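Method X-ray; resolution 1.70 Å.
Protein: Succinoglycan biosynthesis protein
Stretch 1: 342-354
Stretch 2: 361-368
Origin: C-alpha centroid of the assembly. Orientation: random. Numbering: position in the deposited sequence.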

ATOM      1  N   THR A 342      -8.617  -0.836  11.297  1.00 16.58           N
ATOM      2  CA  THR A 342      -8.885  -0.133  12.540  1.00 16.30           C
ATOM      3  C   THR A 342      -8.504  -0.976  13.751  1.00 17.86           C
ATOM      4  O   THR A 342      -8.612  -2.201  13.737  1.00 17.52           O
ATOM      5  CB  THR A 342     -10.389   0.281  12.678  1.00 18.42           C
ATOM      6  OG1 THR A 342     -11.239  -0.865  12.527  1.00 19.18           O
ATOM      7  CG2 THR A 342     -10.762   1.316  11.626  1.00 19.15           C
ATOM      8  N   THR A 343      -8.013  -0.301  14.784  1.00 17.58           N
ATOM      9  CA  THR A 343      -7.646  -0.962  16.023  1.00 19.21           C
ATOM     10  C   THR A 343      -7.996  -0.014  17.158  1.00 18.74           C
ATOM     11  O   THR A 343      -8.095   1.191  16.955  1.00 19.57           O
ATOM     12  CB  THR A 343      -6.146  -1.331  16.064  1.00 19.71           C
ATOM     13  OG1 THR A 343      -5.881  -2.077  17.256  1.00 18.19           O
ATOM     14  CG2 THR A 343      -5.278  -0.080  16.043  1.00 20.59           C
ATOM     15  N   THR A 344      -8.192  -0.562  18.349  1.00 20.22           N
ATOM     16  CA  THR A 344      -8.569   0.261  19.494  1.00 20.13           C
ATOM     17  C   THR A 344      -7.446   0.639  20.453  1.00 20.94           C
ATOM     18  O   THR A 344      -7.238   1.817  20.738  1.00 22.36           O
ATOM     19  CB  THR A 344      -9.684  -0.430  20.304  1.00 21.34           C
ATOM     20  OG1 THR A 344     -10.840  -0.594  19.471  1.00 23.67           O
ATOM     21  CG2 THR A 344     -10.060   0.404  21.522  1.00 22.49           C
ATOM     22  N   GLU A 345      -6.724  -0.358  20.942  1.00 22.69           N
ATOM     23  CA  GLU A 345      -5.662  -0.116  21.910  1.00 22.52           C
ATOM     24  C   GLU A 345      -4.472  -1.060  21.762  1.00 22.14           C
ATOM     25  O   GLU A 345      -4.552  -2.086  21.088  1.00 22.25           O
ATOM     26  CB  GLU A 345      -6.244  -0.249  23.322  1.00 25.51           C
ATOM     27  CG  GLU A 345      -7.032  -1.549  23.524  1.00 29.93           C
ATOM     28  CD  GLU A 345      -7.600  -1.686  24.929  1.00 32.52           C
ATOM     29  OE1 GLU A 345      -6.803  -1.793  25.888  1.00 33.32           O
ATOM     30  OE2 GLU A 345      -8.841  -1.701  25.070  1.00 34.59           O
ATOM     31  N   GLY A 346      -3.369  -0.700  22.407  1.00 20.38           N
ATOM     32  CA  GLY A 346      -2.180  -1.524  22.349  1.00 21.18           C
ATOM     33  C   GLY A 346      -0.925  -0.729  22.066  1.00 20.82           C
ATOM     34  O   GLY A 346      -0.954   0.499  21.992  1.00 19.48           O
ATOM     35  N   ASN A 347       0.186  -1.441  21.928  1.00 19.85           N
ATOM     36  CA  ASN A 347       1.484  -0.831  21.640  1.00 19.80           C
ATOM     37  C   ASN A 347       1.845  -1.133  20.189  1.00 19.90           C
ATOM     38  O   ASN A 347       1.375  -2.116  19.615  1.00 19.16           O
ATOM     39  CB  ASN A 347       2.564  -1.420  22.551  1.00 21.58           C
ATOM     40  CG  ASN A 347       2.432  -0.955  23.991  1.00 21.78           C
ATOM     41  OD1 ASN A 347       3.002  -1.553  24.905  1.00 25.28           O
ATOM     42  ND2 ASN A 347       1.695   0.125  24.194  1.00 19.51           N
ATOM     43  N   PHE A 348       2.686  -0.298  19.598  1.00 20.16           N
ATOM     44  CA  PHE A 348       3.076  -0.511  18.217  1.00 20.08           C
ATOM     45  C   PHE A 348       4.526  -0.118  18.007  1.00 20.65           C
ATOM     46  O   PHE A 348       5.115   0.605  18.815  1.00 20.05           O
ATOM     47  CB  PHE A 348       2.184   0.311  17.292  1.00 20.78           C
ATOM     48  CG  PHE A 348       2.205   1.778  17.590  1.00 21.25           C
ATOM     49  CD1 PHE A 348       3.208   2.596  17.076  1.00 24.44           C
ATOM     50  CD2 PHE A 348       1.245   2.337  18.423  1.00 23.32           C
ATOM     51  CE1 PHE A 348       3.251   3.955  17.393  1.00 24.89           C
ATOM     52  CE2 PHE A 348       1.282   3.686  18.744  1.00 23.12           C
ATOM     53  CZ  PHE A 348       2.286   4.497  18.229  1.00 24.61           C
ATOM     54  N   THR A 349       5.088  -0.603  16.905  1.00 19.25           N
ATOM     55  CA  THR A 349       6.470  -0.326  16.534  1.00 20.24           C
ATOM     56  C   THR A 349       6.491   0.960  15.725  1.00 21.22           C
ATOM     57  O   THR A 349       5.623   1.175  14.880  1.00 20.93           O
ATOM     58  CB  THR A 349       7.035  -1.443  15.645  1.00 20.02           C
ATOM     59  OG1 THR A 349       6.984  -2.695  16.344  1.00 18.41           O
ATOM     60  CG2 THR A 349       8.472  -1.129  15.250  1.00 20.00           C
ATOM     61  N   LEU A 350       7.475   1.812  15.986  1.00 20.72           N
ATOM     62  CA  LEU A 350       7.605   3.068  15.249  1.00 24.25           C
ATOM     63  C   LEU A 350       9.038   3.583  15.371  1.00 26.02           C
ATOM     64  O   LEU A 350       9.881   2.942  15.995  1.00 24.30           O
ATOM     65  CB  LEU A 350       6.606   4.117  15.772  1.00 25.05           C
ATOM     66  CG  LEU A 350       6.742   4.810  17.140  1.00 27.98           C
ATOM     67  CD1 LEU A 350       7.305   3.845  18.169  1.00 25.40           C
ATOM     68  CD2 LEU A 350       7.635   6.025  17.024  1.00 29.58           C
ATOM     69  N   TYR A 351       9.309   4.734  14.768  1.00 29.40           N
ATOM     70  CA  TYR A 351      10.640   5.331  14.816  1.00 34.19           C
ATOM     71  C   TYR A 351      10.920   6.184  16.048  1.00 37.59           C
ATOM     72  O   TYR A 351      11.478   5.705  17.035  1.00 39.52           O
ATOM     73  CB  TYR A 351      10.877   6.174  13.573  1.00 35.18           C
ATOM     74  CG  TYR A 351      11.442   5.395  12.421  1.00 35.10           C
ATOM     75  CD1 TYR A 351      12.715   4.839  12.496  1.00 37.12           C
ATOM     76  CD2 TYR A 351      10.715   5.226  11.249  1.00 35.80           C
ATOM     77  CE1 TYR A 351      13.257   4.139  11.427  1.00 37.83           C
ATOM     78  CE2 TYR A 351      11.243   4.525  10.172  1.00 37.80           C
ATOM     79  CZ  TYR A 351      12.519   3.985  10.269  1.00 37.91           C
ATOM     80  OH  TYR A 351      13.062   3.307   9.205  1.00 39.25           O
ATOM     81  N   SER A 352      10.547   7.457  15.980  1.00 41.46           N
ATOM     82  CA  SER A 352      10.778   8.376  17.095  1.00 43.40           C
ATOM     83  C   SER A 352       9.496   9.078  17.545  1.00 44.74           C
ATOM     84  O   SER A 352       8.484   9.058  16.840  1.00 44.24           O
ATOM     85  CB  SER A 352      11.831   9.413  16.706  1.00 44.21           C
ATOM     86  OG  SER A 352      13.070   8.785  16.412  1.00 45.54           O
ATOM     87  N   GLU A 353       9.557   9.701  18.720  1.00 45.76           N
ATOM     88  CA  GLU A 353       8.417  10.397  19.311  1.00 45.62           C
ATOM     89  C   GLU A 353       8.252  11.842  18.825  1.00 45.99           C
ATOM     90  O   GLU A 353       8.687  12.197  17.723  1.00 46.69           O
ATOM     91  CB  GLU A 353       8.547  10.386  20.838  1.00 46.33           C
ATOM     92  CG  GLU A 353       8.967   9.041  21.432  1.00 46.09           C
ATOM     93  CD  GLU A 353       8.099   7.879  20.976  1.00 46.50           C
ATOM     94  OE1 GLU A 353       8.210   7.472  19.801  1.00 46.79           O
ATOM     95  OE2 GLU A 353       7.294   7.385  21.792  1.00 47.22           O
ATOM     96  N   TYR A 354       7.621  12.671  19.654  1.00 45.67           N
ATOM     97  CA  TYR A 354       7.386  14.071  19.316  1.00 45.67           C
ATOM     98  C   TYR A 354       8.104  14.986  20.300  1.00 46.15           C
ATOM     99  O   TYR A 354       8.902  14.528  21.110  1.00 46.59           O
ATOM    100  CB  TYR A 354       5.887  14.363  19.353  1.00 45.35           C
ATOM    101  CG  TYR A 354       5.513  15.751  18.891  1.00 45.36           C
ATOM    102  CD1 TYR A 354       5.721  16.148  17.572  1.00 45.51           C
ATOM    103  CD2 TYR A 354       4.905  16.649  19.762  1.00 44.88           C
ATOM    104  CE1 TYR A 354       5.331  17.408  17.131  1.00 44.60           C
ATOM    105  CE2 TYR A 354       4.511  17.911  19.334  1.00 45.36           C
ATOM    106  CZ  TYR A 354       4.723  18.284  18.013  1.00 44.95           C
ATOM    107  OH  TYR A 354       4.320  19.529  17.579  1.00 46.68           O
ATOM    108  N   LYS A 361      16.155   5.419  15.532  1.00 40.33           N
ATOM    109  CA  LYS A 361      16.119   3.982  15.767  1.00 37.48           C
ATOM    110  C   LYS A 361      14.690   3.513  16.013  1.00 35.12           C
ATOM    111  O   LYS A 361      13.813   4.310  16.351  1.00 33.30           O
ATOM    112  CB  LYS A 361      17.018   3.620  16.955  1.00 39.52           C
ATOM    113  CG  LYS A 361      17.250   2.127  17.131  1.00 41.67           C
ATOM    114  CD  LYS A 361      18.514   1.849  17.932  1.00 43.22           C
ATOM    115  CE  LYS A 361      19.765   2.150  17.116  1.00 42.88           C
ATOM    116  NZ  LYS A 361      21.009   1.871  17.895  1.00 44.77           N
ATOM    117  N   ILE A 362      14.456   2.218  15.826  1.00 31.68           N
ATOM    118  CA  ILE A 362      13.127   1.653  16.015  1.00 30.23           C
ATOM    119  C   ILE A 362      12.821   1.429  17.494  1.00 28.45           C
ATOM    120  O   ILE A 362      13.636   0.868  18.228  1.00 28.58           O
ATOM    121  CB  ILE A 362      12.973   0.303  15.268  1.00 31.15           C
ATOM    122  CG1 ILE A 362      13.030   0.519  13.753  1.00 32.24           C
ATOM    123  CG2 ILE A 362      11.649  -0.342  15.637  1.00 30.47           C
ATOM    124  CD1 ILE A 362      14.413   0.418  13.161  1.00 35.97           C
ATOM    125  N   THR A 363      11.640   1.865  17.920  1.00 25.95           N
ATOM    126  CA  THR A 363      11.212   1.722  19.309  1.00 24.83           C
ATOM    127  C   THR A 363       9.726   1.359  19.351  1.00 24.43           C
ATOM    128  O   THR A 363       9.159   0.953  18.340  1.00 21.92           O
ATOM    129  CB  THR A 363      11.447   3.030  20.099  1.00 25.12           C
ATOM    130  OG1 THR A 363      11.188   2.803  21.491  1.00 26.14           O
ATOM    131  CG2 THR A 363      10.527   4.132  19.587  1.00 25.46           C
ATOM    132  N   THR A 364       9.106   1.515  20.516  1.00 23.61           N
ATOM    133  CA  THR A 364       7.692   1.201  20.694  1.00 24.43           C
ATOM    134  C   THR A 364       6.939   2.311  21.438  1.00 24.03           C
ATOM    135  O   THR A 364       7.510   3.001  22.285  1.00 23.59           O
ATOM    136  CB  THR A 364       7.518  -0.123  21.483  1.00 26.51           C
ATOM    137  OG1 THR A 364       8.083  -1.206  20.734  1.00 29.84           O
ATOM    138  CG2 THR A 364       6.052  -0.404  21.739  1.00 30.11           C
ATOM    139  N   ASP A 365       5.658   2.478  21.116  1.00 23.00           N
ATOM    140  CA  ASP A 365       4.832   3.486  21.768  1.00 24.21           C
ATOM    141  C   ASP A 365       3.430   2.929  21.989  1.00 23.72           C
ATOM    142  O   ASP A 365       3.122   1.817  21.554  1.00 21.53           O
ATOM    143  CB  ASP A 365       4.790   4.766  20.927  1.00 27.60           C
ATOM    144  CG  ASP A 365       4.157   5.926  21.670  1.00 32.40           C
ATOM    145  OD1 ASP A 365       4.186   5.916  22.920  1.00 34.21           O
ATOM    146  OD2 ASP A 365       3.643   6.857  21.009  1.00 36.03           O
ATOM    147  N   THR A 366       2.583   3.695  22.670  1.00 22.52           N
ATOM    148  CA  THR A 366       1.228   3.243  22.964  1.00 22.33           C
ATOM    149  C   THR A 366       0.165   4.068  22.261  1.00 22.56           C
ATOM    150  O   THR A 366       0.273   5.290  22.154  1.00 21.68           O
ATOM    151  CB  THR A 366       0.972   3.281  24.485  1.00 21.83           C
ATOM    152  OG1 THR A 366       2.032   2.589  25.157  1.00 21.48           O
ATOM    153  CG2 THR A 366      -0.355   2.617  24.827  1.00 22.31           C
ATOM    154  N   ILE A 367      -0.873   3.391  21.789  1.00 21.96           N
ATOM    155  CA  ILE A 367      -1.964   4.051  21.091  1.00 24.44           C
ATOM    156  C   ILE A 367      -2.749   4.991  22.004  1.00 26.40           C
ATOM    157  O   ILE A 367      -3.339   4.556  22.996  1.00 26.25           O
ATOM    158  CB  ILE A 367      -2.944   3.013  20.506  1.00 23.72           C
ATOM    159  CG1 ILE A 367      -2.229   2.161  19.456  1.00 24.35           C
ATOM    160  CG2 ILE A 367      -4.149   3.714  19.883  1.00 24.92           C
ATOM    161  CD1 ILE A 367      -3.105   1.070  18.857  1.00 24.50           C
ATOM    162  N   PRO A 368      -2.761   6.294  21.680  1.00 28.95           N
ATOM    163  CA  PRO A 368      -3.494   7.266  22.495  1.00 30.22           C
ATOM    164  C   PRO A 368      -4.993   6.974  22.442  1.00 31.19           C
ATOM    165  O   PRO A 368      -5.520   6.565  21.406  1.00 29.58           O
ATOM    166  CB  PRO A 368      -3.158   8.602  21.835  1.00 30.51           C
ATOM    167  CG  PRO A 368      -1.823   8.363  21.227  1.00 30.94           C
ATOM    168  CD  PRO A 368      -1.964   6.977  20.647  1.00 29.83           C
TER
HETATM  169  O   HOH W   1      -3.755   1.734  23.914  1.00 22.57           O

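The two stretches pair as an antiparallel β-ladder, the strand running through F348 to L350 against strand 363-366, with an angle of 145° between their N-to-C directions. F348 and D365 form one hydrogen-bonded pair, with F348 N to D365 O at 2.9 Å and D365 N to F348 O at 3.0 Å; L350 and T363 form the next, with L350 N to T363 O at 3.0 Å and T363 N to L350 O at 2.8 Å. Beyond the strand end, I367 N donates to G346 O at 2.9 Å and 175°. There a water continues the ladder, accepting from G346 N (2.9 Å) and donating to I367 O (3.0 Å). G346 has phi/psi of 133/-176, where a CB would be jammed against the preceding carbonyl oxygen, so the backbone itself calls for glycine.

The register sets the face each strand side chain leaves from; the rotamers then decide what it reaches. F348, chi1 57° (p) and chi2 84°, leaves the sheet on the face it shares with L350, T363 and D365, but its ring swings back over the partner strand. D365 O lies over one ring face, while I367 CG1 sits at the ring edge, 3.6 Å from F348 CD2; CZ of F348 reaches CB of D365 at 3.7 Å. I367 (chi1 m, chi2 t) points toward stretch 1, and the extended end of its chain places CD1 3.7 Å from T343 CG2. Thus I367 touches residues both before and after the corner at 345, T343 and F348 among them, and it has the largest covered area of any residue here, 110 Å².

With chi1 71° (p) and chi2 -36° (m), L350 has CD1 near the partner strand, 3.5 Å from T363 CG2 and 3.8 Å from D365 CB.

On the other face, N347 and T366 are a non-hydrogen-bonded pair with CA atoms 4.3 Å apart. With chi1 at -72° (m), N347 puts ND2 2.7 Å from T366 OG1 and makes a weak hydrogen bond to its neighbour G346 O at 3.5 Å. T349, chi1 m, packs CG2 against I362 CG2 at 3.3 Å, while its OG1 is satisfied elsewhere in the structure.

D365 has chi1 -170° (t), and in this conformation OD1 accepts a weak hydrogen bond from T366 N at 2.8 Å. The same carboxylate faces a like charge: E353 OE2 approaches D365 OD1 at 3.6 Å. Past the ladder, Y351 O and K361 O come within 2.8 Å, two acceptors with no hydrogen bond between them.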